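PDB 5T99: glycoside Hydrolase from Bacteroides uniformis, which probably hydrolyses galactosidic bonds in agarose-derived sugars, and binds the galactose mimic d-galacto-isofagomine in its active-site pocket. Local coordinates for residues N382-H385 against L386-E390; Y478-V481 against Q482-Y485; G648-K652 against G653-T657; N767-A770 against A771-E774. All blocks are in the same frame, centred on the assembly; numbering follows the deposited sequence. Where two conformers were deposited one is given.

Contact 1 of 4, residues N382-H385 against L386-E390; sequences NGYH and LYFDE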
loop_
_atom_site.group_PDB
_atom_site.type_symbol
_atom_site.label_atom_id
_atom_site.label_comp_id
_atom_site.label_asym_id
_atom_site.label_seq_id
_atom_site.Cartn_x
_atom_site.Cartn_y
_atom_site.Cartn_z
ATOM N N ASN A 382 19.065 2.984 -14.945
ATOM C CA ASN A 382 19.087 1.589 -14.507
ATOM C C ASN A 382 17.693 1.060 -14.113
ATOM O O ASN A 382 17.567 0.234 -13.205
ATOM C CB ASN A 382 20.094 1.434 -13.367
ATOM C CG ASN A 382 21.518 1.737 -13.809
ATOM O OD1 ASN A 382 22.064 1.056 -14.677
ATOM N ND2 ASN A 382 22.126 2.754 -13.214
ATOM N N GLY A 383 16.662 1.535 -14.819
ATOM C CA GLY A 383 15.292 1.070 -14.636
ATOM C C GLY A 383 15.027 -0.301 -15.255
ATOM O O GLY A 383 15.960 -1.005 -15.698
ATOM N N TYR A 384 13.745 -0.677 -15.293
ATOM C CA TYR A 384 13.353 -2.028 -15.699
ATOM C C TYR A 384 13.687 -2.353 -17.171
ATOM O O TYR A 384 13.837 -3.521 -17.518
ATOM C CB TYR A 384 11.860 -2.285 -15.395
ATOM C CG TYR A 384 11.473 -3.748 -15.505
ATOM C CD1 TYR A 384 11.996 -4.688 -14.621
ATOM C CD2 TYR A 384 10.605 -4.199 -16.498
ATOM C CE1 TYR A 384 11.668 -6.031 -14.714
ATOM C CE2 TYR A 384 10.279 -5.551 -16.598
ATOM C CZ TYR A 384 10.813 -6.457 -15.702
ATOM O OH TYR A 384 10.502 -7.793 -15.765
ATOM N N HIS A 385 13.842 -1.333 -18.020
ATOM C CA HIS A 385 14.246 -1.537 -19.424
ATOM C C HIS A 385 15.516 -2.384 -19.619
ATOM O O HIS A 385 15.677 -3.019 -20.662
ATOM C CB HIS A 385 14.416 -0.195 -20.145
ATOM C CG HIS A 385 15.731 0.466 -19.881
ATOM N ND1 HIS A 385 15.945 1.290 -18.798
ATOM C CD2 HIS A 385 16.912 0.395 -20.544
ATOM C CE1 HIS A 385 17.200 1.697 -18.801
ATOM N NE2 HIS A 385 17.807 1.180 -19.857
ATOM N N LEU A 386 16.413 -2.388 -18.637
ATOM C CA LEU A 386 17.558 -3.306 -18.646
ATOM C C LEU A 386 17.165 -4.779 -18.643
ATOM O O LEU A 386 17.894 -5.618 -19.163
ATOM C CB LEU A 386 18.461 -3.055 -17.438
ATOM C CG LEU A 386 19.194 -1.711 -17.394
ATOM C CD1 LEU A 386 19.880 -1.534 -16.041
ATOM C CD2 LEU A 386 20.187 -1.588 -18.547
ATOM N N TYR A 387 16.025 -5.087 -18.030
ATOM C CA TYR A 387 15.580 -6.457 -17.824
ATOM C C TYR A 387 14.379 -6.866 -18.659
ATOM O O TYR A 387 14.073 -8.061 -18.709
ATOM C CB TYR A 387 15.268 -6.650 -16.345
ATOM C CG TYR A 387 16.393 -6.141 -15.486
ATOM C CD1 TYR A 387 17.631 -6.786 -15.479
ATOM C CD2 TYR A 387 16.245 -4.981 -14.727
ATOM C CE1 TYR A 387 18.680 -6.302 -14.713
ATOM C CE2 TYR A 387 17.285 -4.498 -13.952
ATOM C CZ TYR A 387 18.492 -5.161 -13.954
ATOM O OH TYR A 387 19.505 -4.673 -13.185
ATOM N N PHE A 388 13.742 -5.901 -19.336
ATOM C CA PHE A 388 12.445 -6.110 -19.965
ATOM C C PHE A 388 12.400 -7.276 -20.944
ATOM O O PHE A 388 11.499 -8.101 -20.844
ATOM C CB PHE A 388 11.933 -4.844 -20.658
ATOM C CG PHE A 388 10.495 -4.943 -21.118
ATOM C CD1 PHE A 388 9.446 -4.577 -20.261
ATOM C CD2 PHE A 388 10.180 -5.405 -22.398
ATOM C CE1 PHE A 388 8.114 -4.665 -20.675
ATOM C CE2 PHE A 388 8.855 -5.493 -22.818
ATOM C CZ PHE A 388 7.818 -5.126 -21.952
ATOM N N ASP A 389 13.351 -7.348 -21.870
ATOM C CA ASP A 389 13.357 -8.427 -22.864
ATOM C C ASP A 389 13.501 -9.822 -22.231
ATOM O O ASP A 389 12.771 -10.744 -22.590
ATOM C CB ASP A 389 14.446 -8.189 -23.916
ATOM C CG ASP A 389 14.005 -7.228 -25.009
ATOM O OD1 ASP A 389 14.713 -7.142 -26.039
ATOM O OD2 ASP A 389 12.957 -6.558 -24.840
ATOM N N GLU A 390 14.429 -9.961 -21.286
ATOM C CA GLU A 390 14.672 -11.238 -20.610
ATOM C C GLU A 390 13.622 -11.579 -19.536
ATOM O O GLU A 390 13.266 -12.742 -19.388
ATOM C CB GLU A 390 16.079 -11.243 -19.994
ATOM C CG GLU A 390 16.560 -12.596 -19.444
ATOM C CD GLU A 390 17.922 -12.533 -18.735
ATOM O OE1 GLU A 390 18.676 -11.537 -18.910
ATOM O OE2 GLU A 390 18.239 -13.495 -17.993
HETATM O O HOH W 1 18.663 -2.016 -11.991
HETATM O O HOH W 2 15.575 -5.478 -21.930
#

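Contact 2 of 4, residues Y478-V481 against Q482-Y485; sequences YAEV and QRLY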
loop_
_atom_site.group_PDB
_atom_site.type_symbol
_atom_site.label_atom_id
_atom_site.label_comp_id
_atom_site.label_asym_id
_atom_site.label_seq_id
_atom_site.Cartn_x
_atom_site.Cartn_y
_atom_site.Cartn_z
ATOM N N TYR A 478 -11.531 14.667 -21.000
ATOM C CA TYR A 478 -12.448 13.531 -20.805
ATOM C C TYR A 478 -13.574 13.524 -21.839
ATOM O O TYR A 478 -13.870 12.482 -22.419
ATOM C CB TYR A 478 -13.057 13.511 -19.395
ATOM C CG TYR A 478 -12.127 13.148 -18.248
ATOM C CD1 TYR A 478 -10.796 12.748 -18.457
ATOM C CD2 TYR A 478 -12.599 13.162 -16.943
ATOM C CE1 TYR A 478 -9.970 12.406 -17.387
ATOM C CE2 TYR A 478 -11.786 12.816 -15.876
ATOM C CZ TYR A 478 -10.476 12.438 -16.102
ATOM O OH TYR A 478 -9.676 12.106 -15.048
ATOM N N ALA A 479 -14.185 14.684 -22.071
ATOM C CA ALA A 479 -15.257 14.785 -23.047
ATOM C C ALA A 479 -14.776 14.441 -24.459
ATOM O O ALA A 479 -15.422 13.660 -25.165
ATOM C CB ALA A 479 -15.885 16.174 -23.013
ATOM N N GLU A 480 -13.636 15.007 -24.859
ATOM C CA GLU A 480 -13.108 14.818 -26.216
ATOM C C GLU A 480 -12.731 13.357 -26.507
ATOM O O GLU A 480 -13.043 12.849 -27.585
ATOM C CB GLU A 480 -11.918 15.756 -26.486
ATOM C CG GLU A 480 -11.248 15.534 -27.836
ATOM C CD GLU A 480 -10.141 16.524 -28.134
ATOM O OE1 GLU A 480 -8.957 16.166 -27.958
ATOM O OE2 GLU A 480 -10.455 17.653 -28.560
ATOM N N VAL A 481 -12.063 12.683 -25.567
ATOM C CA VAL A 481 -11.644 11.291 -25.799
ATOM C C VAL A 481 -12.834 10.346 -25.955
ATOM O O VAL A 481 -12.731 9.375 -26.685
ATOM C CB VAL A 481 -10.669 10.768 -24.721
ATOM C CG1 VAL A 481 -11.396 10.417 -23.419
ATOM C CG2 VAL A 481 -9.878 9.577 -25.245
ATOM N N GLN A 482 -13.946 10.649 -25.278
ATOM C CA GLN A 482 -15.210 9.907 -25.445
ATOM C C GLN A 482 -15.884 10.144 -26.814
ATOM O O GLN A 482 -16.525 9.240 -27.344
ATOM C CB GLN A 482 -16.206 10.233 -24.316
ATOM C CG GLN A 482 -15.753 9.795 -22.936
ATOM C CD GLN A 482 -16.683 10.285 -21.830
ATOM O OE1 GLN A 482 -17.675 9.619 -21.487
ATOM N NE2 GLN A 482 -16.360 11.444 -21.252
ATOM N N ARG A 483 -15.769 11.352 -27.361
ATOM C CA ARG A 483 -16.219 11.632 -28.729
ATOM C C ARG A 483 -15.411 10.831 -29.756
ATOM O O ARG A 483 -15.977 10.200 -30.652
ATOM C CB ARG A 483 -16.081 13.125 -29.078
ATOM C CG ARG A 483 -17.300 13.982 -28.794
ATOM C CD ARG A 483 -17.170 15.355 -29.464
ATOM N NE ARG A 483 -16.013 16.144 -28.991
ATOM C CZ ARG A 483 -15.926 16.788 -27.813
ATOM N NH1 ARG A 483 -16.918 16.746 -26.924
ATOM N NH2 ARG A 483 -14.815 17.468 -27.507
ATOM N N LEU A 484 -14.087 10.900 -29.627
ATOM C CA LEU A 484 -13.173 10.302 -30.596
ATOM C C LEU A 484 -13.102 8.779 -30.494
ATOM O O LEU A 484 -12.925 8.095 -31.504
ATOM C CB LEU A 484 -11.767 10.907 -30.454
ATOM C CG LEU A 484 -11.630 12.424 -30.690
ATOM C CD1 LEU A 484 -10.229 12.933 -30.364
ATOM C CD2 LEU A 484 -12.015 12.785 -32.117
ATOM N N TYR A 485 -13.220 8.251 -29.275
ATOM C CA TYR A 485 -13.033 6.822 -29.016
ATOM C C TYR A 485 -14.156 6.365 -28.095
ATOM O O TYR A 485 -13.919 6.047 -26.940
ATOM C CB TYR A 485 -11.638 6.560 -28.424
ATOM C CG TYR A 485 -10.532 6.984 -29.358
ATOM C CD1 TYR A 485 -10.159 6.175 -30.420
ATOM C CD2 TYR A 485 -9.900 8.232 -29.221
ATOM C CE1 TYR A 485 -9.163 6.573 -31.308
ATOM C CE2 TYR A 485 -8.909 8.640 -30.108
ATOM C CZ TYR A 485 -8.547 7.802 -31.146
ATOM O OH TYR A 485 -7.582 8.160 -32.037
#

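Contact 3 of 4, residues G648-K652 against G653-T657; sequences GKRVK and GRDLT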
loop_
_atom_site.group_PDB
_atom_site.type_symbol
_atom_site.label_atom_id
_atom_site.label_comp_id
_atom_site.label_asym_id
_atom_site.label_seq_id
_atom_site.Cartn_x
_atom_site.Cartn_y
_atom_site.Cartn_z
ATOM N N GLY A 648 -21.999 35.049 8.598
ATOM C CA GLY A 648 -22.822 34.691 7.441
ATOM C C GLY A 648 -22.891 33.200 7.143
ATOM O O GLY A 648 -21.954 32.447 7.401
ATOM N N LYS A 649 -24.039 32.787 6.622
ATOM C CA LYS A 649 -24.246 31.448 6.086
ATOM C C LYS A 649 -23.579 31.367 4.719
ATOM O O LYS A 649 -23.459 32.374 4.022
ATOM C CB LYS A 649 -25.748 31.159 5.925
ATOM C CG LYS A 649 -26.465 30.689 7.192
ATOM C CD LYS A 649 -27.979 30.946 7.199
ATOM C CE LYS A 649 -28.644 30.831 5.824
ATOM N NZ LYS A 649 -30.131 30.796 5.918
ATOM N N ARG A 650 -23.146 30.165 4.347
ATOM C CA ARG A 650 -22.765 29.868 2.967
ATOM C C ARG A 650 -23.253 28.481 2.541
ATOM O O ARG A 650 -22.922 27.468 3.164
ATOM C CB ARG A 650 -21.260 30.038 2.774
ATOM C CG ARG A 650 -20.892 31.409 2.209
ATOM C CD ARG A 650 -19.711 31.993 2.930
ATOM N NE ARG A 650 -19.461 33.409 2.634
ATOM C CZ ARG A 650 -20.147 34.436 3.144
ATOM N NH1 ARG A 650 -19.795 35.672 2.832
ATOM N NH2 ARG A 650 -21.188 34.248 3.952
ATOM N N VAL A 651 -24.063 28.462 1.482
ATOM C CA VAL A 651 -24.701 27.240 0.998
ATOM C C VAL A 651 -23.781 26.585 -0.035
ATOM O O VAL A 651 -23.320 27.249 -0.967
ATOM C CB VAL A 651 -26.080 27.553 0.389
ATOM C CG1 VAL A 651 -26.753 26.287 -0.145
ATOM C CG2 VAL A 651 -26.964 28.253 1.418
ATOM N N LYS A 652 -23.506 25.294 0.139
ATOM C CA LYS A 652 -22.657 24.560 -0.806
ATOM C C LYS A 652 -23.379 24.400 -2.141
ATOM O O LYS A 652 -24.560 24.059 -2.165
ATOM C CB LYS A 652 -22.272 23.193 -0.254
ATOM C CG LYS A 652 -21.079 22.591 -0.959
ATOM C CD LYS A 652 -20.606 21.341 -0.252
ATOM C CE LYS A 652 -19.475 20.676 -1.002
ATOM N NZ LYS A 652 -19.195 19.354 -0.393
ATOM N N GLY A 653 -22.672 24.672 -3.240
ATOM C CA GLY A 653 -23.276 24.666 -4.586
ATOM C C GLY A 653 -23.882 25.989 -5.021
ATOM O O GLY A 653 -24.440 26.080 -6.104
ATOM N N ARG A 654 -23.755 27.011 -4.181
ATOM C CA ARG A 654 -24.404 28.304 -4.399
ATOM C C ARG A 654 -23.413 29.436 -4.131
ATOM O O ARG A 654 -23.162 30.260 -5.002
ATOM C CB ARG A 654 -25.627 28.400 -3.497
ATOM C CG ARG A 654 -26.539 29.591 -3.740
ATOM C CD ARG A 654 -27.883 29.355 -3.054
ATOM N NE ARG A 654 -28.522 30.575 -2.553
ATOM C CZ ARG A 654 -28.119 31.294 -1.495
ATOM N NH1 ARG A 654 -27.030 30.970 -0.795
ATOM N NH2 ARG A 654 -28.809 32.377 -1.143
ATOM N N ASP A 655 -22.838 29.451 -2.937
ATOM C CA ASP A 655 -21.770 30.375 -2.590
ATOM C C ASP A 655 -20.416 29.728 -2.910
ATOM O O ASP A 655 -19.830 28.994 -2.105
ATOM C CB ASP A 655 -21.901 30.784 -1.126
ATOM C CG ASP A 655 -23.248 31.436 -0.832
ATOM O OD1 ASP A 655 -23.549 32.468 -1.467
ATOM O OD2 ASP A 655 -24.016 30.910 0.000
ATOM N N LEU A 656 -19.939 30.028 -4.115
ATOM C CA LEU A 656 -18.790 29.368 -4.714
ATOM C C LEU A 656 -17.530 30.046 -4.233
ATOM O O LEU A 656 -17.571 31.215 -3.856
ATOM C CB LEU A 656 -18.888 29.432 -6.241
ATOM C CG LEU A 656 -20.221 28.933 -6.825
ATOM C CD1 LEU A 656 -20.284 29.156 -8.333
ATOM C CD2 LEU A 656 -20.459 27.468 -6.463
ATOM N N THR A 657 -16.425 29.305 -4.215
ATOM C CA THR A 657 -15.121 29.834 -3.817
ATOM C C THR A 657 -14.218 29.884 -5.045
ATOM O O THR A 657 -13.991 28.857 -5.694
ATOM C CB THR A 657 -14.454 28.957 -2.741
ATOM O OG1 THR A 657 -15.327 28.830 -1.609
ATOM C CG2 THR A 657 -13.110 29.549 -2.298
#

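Contact 4 of 4, residues N767-A770 against A771-E774; sequences NGNA and ATTE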
loop_
_atom_site.group_PDB
_atom_site.type_symbol
_atom_site.label_atom_id
_atom_site.label_comp_id
_atom_site.label_asym_id
_atom_site.label_seq_id
_atom_site.Cartn_x
_atom_site.Cartn_y
_atom_site.Cartn_z
ATOM N N ASN A 767 7.434 13.435 11.563
ATOM C CA ASN A 767 6.613 14.646 11.685
ATOM C C ASN A 767 5.909 15.166 10.406
ATOM O O ASN A 767 5.232 16.206 10.465
ATOM C CB ASN A 767 7.435 15.766 12.353
ATOM C CG ASN A 767 8.682 16.149 11.570
ATOM O OD1 ASN A 767 8.887 15.731 10.433
ATOM N ND2 ASN A 767 9.532 16.949 12.194
ATOM N N GLY A 768 6.052 14.466 9.275
ATOM C CA GLY A 768 5.459 14.900 8.012
ATOM C C GLY A 768 6.148 16.057 7.301
ATOM O O GLY A 768 5.599 16.601 6.327
ATOM N N ASN A 769 7.343 16.423 7.773
ATOM C CA ASN A 769 8.126 17.498 7.174
ATOM C C ASN A 769 8.994 16.896 6.099
ATOM O O ASN A 769 9.833 16.046 6.373
ATOM C CB ASN A 769 9.013 18.201 8.213
ATOM C CG ASN A 769 9.781 19.395 7.630
ATOM O OD1 ASN A 769 9.571 19.815 6.484
ATOM N ND2 ASN A 769 10.672 19.942 8.427
ATOM N N ALA A 770 8.786 17.369 4.881
ATOM C CA ALA A 770 9.472 16.848 3.717
ATOM C C ALA A 770 10.910 17.322 3.638
ATOM O O ALA A 770 11.759 16.608 3.108
ATOM C CB ALA A 770 8.730 17.256 2.456
ATOM N N ALA A 771 11.180 18.518 4.164
ATOM C CA ALA A 771 12.482 19.166 3.997
ATOM C C ALA A 771 13.331 19.171 5.275
ATOM O O ALA A 771 13.962 20.161 5.597
ATOM C CB ALA A 771 12.270 20.585 3.482
ATOM N N THR A 772 13.358 18.056 5.987
ATOM C CA THR A 772 14.249 17.893 7.131
ATOM C C THR A 772 15.154 16.701 6.892
ATOM O O THR A 772 14.867 15.857 6.043
ATOM C CB THR A 772 13.483 17.712 8.465
ATOM O OG1 THR A 772 14.411 17.438 9.519
ATOM C CG2 THR A 772 12.468 16.571 8.403
ATOM N N THR A 773 16.239 16.646 7.655
ATOM C CA THR A 773 17.171 15.522 7.632
ATOM C C THR A 773 17.232 14.773 8.969
ATOM O O THR A 773 18.146 13.978 9.185
ATOM C CB THR A 773 18.595 16.001 7.261
ATOM O OG1 THR A 773 19.020 17.006 8.194
ATOM C CG2 THR A 773 18.623 16.558 5.837
ATOM N N GLU A 774 16.273 15.015 9.865
ATOM C CA GLU A 774 16.207 14.259 11.123
ATOM C C GLU A 774 16.087 12.780 10.836
ATOM O O GLU A 774 15.342 12.384 9.949
ATOM C CB GLU A 774 14.999 14.655 11.956
ATOM C CG GLU A 774 15.140 15.961 12.705
ATOM C CD GLU A 774 13.801 16.428 13.230
ATOM O OE1 GLU A 774 12.979 16.907 12.413
ATOM O OE2 GLU A 774 13.567 16.295 14.450
#

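Contact 1 of 4, residues N382-H385 against L386-E390
Leu386 packs back onto His385 and Asn382, and its side chain is worth following outward. CB starts 3.7 Å from Gly383 O and also covers the centre of one face of the Tyr387 ring. CG then passes over a face of the His385 imidazole, a CH-pi contact with CG 4.3 Å from the ring centroid and 20° off its normal. At the tip the branches part: CD2 settles 3.9 Å from His385 NE2, while CD1 reaches Asn382 at 3.6 Å from CA and touches OD1 too. The imidazole can lie under the leucine because its CG stands between the backbone N and the carbonyl carbon (chi1 81°), which also sets its face against Leu386 N. In the backbone, Leu386 N donates to Gly383 O and Tyr387 N to Tyr384 O (2.7 Å): two successive, overlapping i to i+3 turns that lead into helix 388-403, within the loop that follows strand 366-370 of the TIM barrel. The Tyr384 side chain crosses that of Phe388 at about a right angle, CE2 3.9 Å from Phe388 CD1, and runs obliquely past Tyr387 CB; its hydroxyl bonds Asp395. His385 ND1 is tied to Glu374, so an alanine here would probably leave that carboxylate without its ring partner and Leu386 without the flat surface beneath CG. Asn382 faces the sugar-binding domain, its ND2 bonded to Asp157 O. A water spans the loop, giving a hydrogen to Asn382 O (2.8 Å) and meeting Tyr387 OH at the ring edge; a second joins His385 O to Asp389 N.

Contact 2 of 4, residues Y478-V481 against Q482-Y485
Gln482 folds back on its own helix to Tyr478, and this is the polar centre of the contact. Its NE2 donates to Tyr478 O at 2.9 Å with a nearly straight N-H (164°); the oxygen lies in the amide plane, but the donor stands well above the plane of the carbonyl. Gln482 N adds a weak bond to the same oxygen. Regular helical backbone bonds follow, from Arg483 N to Ala479 O, from Leu484 N to Glu480 O and from Tyr485 N to Val481 O, the last just as the chain leaves helical geometry. Charge plays a looser part. The Arg483 chain, bent at chi3 (-61°), lays one face of its guanidinium over the backbone, NH2 3.4 Å from Glu480 CA, while Glu480 OE2 stays 4.5 Å from NH2, beyond a salt bridge; Glu480 OE1 bonds Tyr454 instead. Apolar contacts run alongside: Glu480 CG meets Leu484 CD1 at 3.8 Å, and Val481 CG2 approaches Tyr485 CD2 almost at right angles. The helix is the connection of a beta-alpha-beta unit of the barrel: Val481 packs on Met471 of strand 468-472, Leu490 of strand 490-495 and Phe458 of helix 456-459.

Contact 3 of 4, residues G648-K652 against G653-T657
With CG of Asp655 anti to its carbonyl carbon (chi1 -58°), the carboxylate swings back along the chain to Val651, and the Arg654 chain, bent at chi3, brings its guanidinium round to the same place. OD2 of Asp655 takes the Val651 N-H at 2.9 Å and 163°, using the lone pair that faces away from the other oxygen. The return bond runs from Asp655 N to Val651 O (3.0 Å), so both polar backbone atoms of Val651 are held by one residue. Arg654 N also donates to that oxygen, at 3.3 Å from above the carbonyl plane, closing a type II turn across Lys652 and Gly653; at the angles of Gly653 a CB would collide with Lys652 O. Around this, Arg650 CG presses on Asp655 CB at 3.5 Å and Arg654 NH1 lies 3.5 Å from Val651 CG2. Replacing Asp655 with a leucine would probably leave the Val651 N-H without its acceptor and the Arg654 guanidinium without its counter-charge. Strand 645-651 is outermost in its sheet, bonded on one side to strand 637-642. The salt bridge from Arg654 NH1 to Asp655 OD2 (3.1 Å), added to the backbone N-H, would favour an ionised carboxylate that fills a strand-like bonding position where the strand ends.

Contact 4 of 4, residues N767-A770 against A771-E774
One face of the Asn769 amide receives both Ala771 and Thr772. Ala771 N comes to OD1 from above the plane (62° out of it) and donates a 3.1 Å bond. On the same side Thr772 CB sits 3.6 Å from Asn769 ND2. CG of Asn769 opposite its own N (chi1 -176°) carries the amide along the chain to Ala771 N and Thr772 CB; Gln519 supplies a second donor to OD1. The other two flat groups, the Asn767 amide and the Glu774 carboxylate, are turned 61° from each other. Asn767 OD1 accepts from Asn769 N at 3.2 Å, an Asx turn. Thr772 does the like as an ST turn: its OG1 accepts from Glu774 N, a nearly straight 3.1 Å bond, and gives its own hydrogen to Glu774 OE1 on the anti lone pair. Thr772 CG2, meanwhile, rests 3.4 Å from Asn769 O. Side chains thus bond neighbouring backbone in a loop without regular structure. The loop leaves strand 761-766, at the margin of one sheet, and heads for strand 780-782, at the margin of another, where Lys782 receives both ends: Asn767 ND2 bonds its O, and Glu774 OE2 its N.

All four contacts are short-range, lie in series along the chain and do not touch. Contacts 1 and 2 belong to the barrel domain, with centres about 34 Å apart: the first mixes crossing aromatic side chains and a CH-pi contact with bridging waters at the entry to helix 388-403, the second is a helix fastened by its own backbone and a glutamine. Contacts 1, 2 and 4 are partly buried, whereas contact 3 lies at the surface, and it alone contains a salt bridge. It and contact 4 fall in the later, beta-rich domains, where side-chain carboxylate, amide and hydroxyl groups bond backbone N-H groups in loops that follow edge strands.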